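Local coordinates for protein bvu-3222 (Bacteroides vulgatus ATCC 8482, PDB 3FYF) that is of unknown function but is probably a periplasmic protein of the DUF4251 family, built on a large antiparallel beta-sheet with a helical N-terminal arm, at residues N41-G46 and V119-G124. Sequence-based numbering, arbitrary orientation.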
loop_
_atom_site.group_PDB
_atom_site.type_symbol
_atom_site.label_atom_id
_atom_site.label_comp_id
_atom_site.label_asym_id
_atom_site.label_seq_id
_atom_site.Cartn_x
_atom_site.Cartn_y
_atom_site.Cartn_z
ATOM N N ASN B 41 16.691 7.842 13.147
ATOM C CA ASN B 41 17.132 9.084 13.796
ATOM C C ASN B 41 16.046 10.147 13.901
ATOM O O ASN B 41 16.020 10.916 14.860
ATOM C CB ASN B 41 18.360 9.660 13.087
ATOM C CG ASN B 41 19.591 8.782 13.244
ATOM O OD1 ASN B 41 19.689 7.980 14.174
ATOM N ND2 ASN B 41 20.535 8.930 12.329
ATOM N N ALA B 42 15.145 10.178 12.921
ATOM C CA ALA B 42 13.996 11.076 12.966
ATOM C C ALA B 42 13.026 10.667 14.068
ATOM O O ALA B 42 12.451 11.526 14.739
ATOM C CB ALA B 42 13.295 11.107 11.635
ATOM N N LEU B 43 12.859 9.359 14.255
ATOM C CA LEU B 43 11.962 8.830 15.286
ATOM C C LEU B 43 12.538 9.027 16.684
ATOM O O LEU B 43 11.806 9.368 17.606
ATOM C CB LEU B 43 11.664 7.344 15.057
ATOM C CG LEU B 43 10.738 6.912 13.914
ATOM C CD1 LEU B 43 10.843 5.402 13.715
ATOM C CD2 LEU B 43 9.291 7.324 14.151
ATOM N N LYS B 44 13.846 8.802 16.814
ATOM C CA LYS B 44 14.583 8.975 18.066
ATOM C C LYS B 44 14.531 10.417 18.546
ATOM O O LYS B 44 14.283 10.675 19.722
ATOM C CB LYS B 44 16.044 8.544 17.897
ATOM C CG LYS B 44 16.257 7.045 17.927
ATOM C CD LYS B 44 17.725 6.683 17.816
ATOM C CE LYS B 44 17.932 5.178 17.955
ATOM N NZ LYS B 44 17.520 4.665 19.292
ATOM N N ASN B 45 14.738 11.352 17.622
ATOM C CA ASN B 45 14.738 12.777 17.951
ATOM C C ASN B 45 13.343 13.417 17.988
ATOM O O ASN B 45 13.210 14.608 18.292
ATOM C CB ASN B 45 15.679 13.541 17.012
ATOM C CG ASN B 45 17.118 13.046 17.093
ATOM O OD1 ASN B 45 17.831 13.011 16.089
ATOM N ND2 ASN B 45 17.550 12.654 18.292
ATOM N N GLY B 46 12.316 12.620 17.686
ATOM C CA GLY B 46 10.918 13.058 17.725
ATOM C C GLY B 46 10.588 14.149 16.725
ATOM O O GLY B 46 9.739 15.004 16.982
ATOM N N VAL B 119 10.765 -1.362 13.203
ATOM C CA VAL B 119 10.553 -0.491 14.368
ATOM C C VAL B 119 9.070 -0.254 14.644
ATOM O O VAL B 119 8.297 0.038 13.739
ATOM C CB VAL B 119 11.289 0.851 14.200
ATOM C CG1 VAL B 119 11.068 1.786 15.406
ATOM C CG2 VAL B 119 12.757 0.595 13.990
ATOM N N TYR B 120 8.695 -0.389 15.908
ATOM C CA TYR B 120 7.324 -0.218 16.345
ATOM C C TYR B 120 7.255 1.008 17.247
ATOM O O TYR B 120 7.689 0.973 18.397
ATOM C CB TYR B 120 6.827 -1.502 17.032
ATOM C CG TYR B 120 6.835 -2.690 16.081
ATOM C CD1 TYR B 120 5.683 -3.056 15.387
ATOM C CD2 TYR B 120 8.002 -3.418 15.845
ATOM C CE1 TYR B 120 5.691 -4.132 14.497
ATOM C CE2 TYR B 120 8.019 -4.488 14.949
ATOM C CZ TYR B 120 6.867 -4.836 14.283
ATOM O OH TYR B 120 6.892 -5.898 13.408
ATOM N N TYR B 121 6.729 2.094 16.689
ATOM C CA TYR B 121 6.685 3.399 17.343
ATOM C C TYR B 121 5.235 3.766 17.650
ATOM O O TYR B 121 4.427 3.979 16.731
ATOM C CB TYR B 121 7.321 4.442 16.420
ATOM C CG TYR B 121 7.612 5.790 17.042
ATOM C CD1 TYR B 121 6.661 6.808 17.024
ATOM C CD2 TYR B 121 8.856 6.063 17.609
ATOM C CE1 TYR B 121 6.933 8.054 17.575
ATOM C CE2 TYR B 121 9.136 7.310 18.164
ATOM C CZ TYR B 121 8.171 8.299 18.141
ATOM O OH TYR B 121 8.428 9.535 18.684
ATOM N N ASN B 122 4.905 3.827 18.942
ATOM C CA ASN B 122 3.540 4.098 19.397
ATOM C C ASN B 122 3.475 5.392 20.210
ATOM O O ASN B 122 4.427 5.716 20.919
ATOM C CB ASN B 122 3.007 2.935 20.251
ATOM C CG ASN B 122 2.772 1.647 19.453
ATOM O OD1 ASN B 122 2.496 0.600 20.029
ATOM N ND2 ASN B 122 2.866 1.724 18.142
ATOM N N TYR B 123 2.357 6.113 20.105
ATOM C CA TYR B 123 2.123 7.350 20.870
ATOM C C TYR B 123 0.665 7.824 20.836
ATOM O O TYR B 123 -0.144 7.348 20.037
ATOM C CB TYR B 123 3.057 8.490 20.415
ATOM C CG TYR B 123 2.883 8.937 18.976
ATOM C CD1 TYR B 123 3.537 8.275 17.940
ATOM C CD2 TYR B 123 2.080 10.029 18.652
ATOM C CE1 TYR B 123 3.399 8.680 16.621
ATOM C CE2 TYR B 123 1.934 10.442 17.335
ATOM C CZ TYR B 123 2.599 9.760 16.325
ATOM O OH TYR B 123 2.461 10.154 15.014
ATOM N N GLY B 124 0.348 8.766 21.717
ATOM C CA GLY B 124 -0.965 9.402 21.756
ATOM C C GLY B 124 -0.885 10.863 21.349
ATOM O O GLY B 124 0.177 11.488 21.434
HETATM O O HOH W 1 10.609 10.064 19.950
#
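L43, in the last turn of its helix, lays its CD2 methyl over one face of the Y121 ring, a CH-pi contact with the carbon 3.7 Å from the ring centroid and only 14° off the ring normal. The L43 side chain runs antiparallel to that of Y121, and its CB lies 4.0 Å from Y121 CD2. The other methyl of the leucine takes a different partner: L43 CD1 meets V119 CG1 tip to tip at 4.0 Å. Y121 holds its CG trans to the backbone N (chi1 -168°), which carries the ring out alongside the helix end and brings the phenol to the L43 carbonyl. There a water bridges the two segments, donating to L43 O at 2.7 Å and bonded to Y121 OH at 2.6 Å, in the plane of the ring. The same carbonyl accepts a weak bond from G46 N, within the Schellman motif that ends the helix. A leucine in place of Y121 would probably leave this water without its mate on the strand and L43 CD2 without an aromatic face to rest on. Around the contact, F48 of strand 48-52 meets the Y121 ring edge-to-face and also touches L43, while L138 of strand 132-138 packs on the leucine and I109 of strand 100-113 on the tyrosine; the C-terminal end of helix 27-44 is thus seated against the antiparallel sheet.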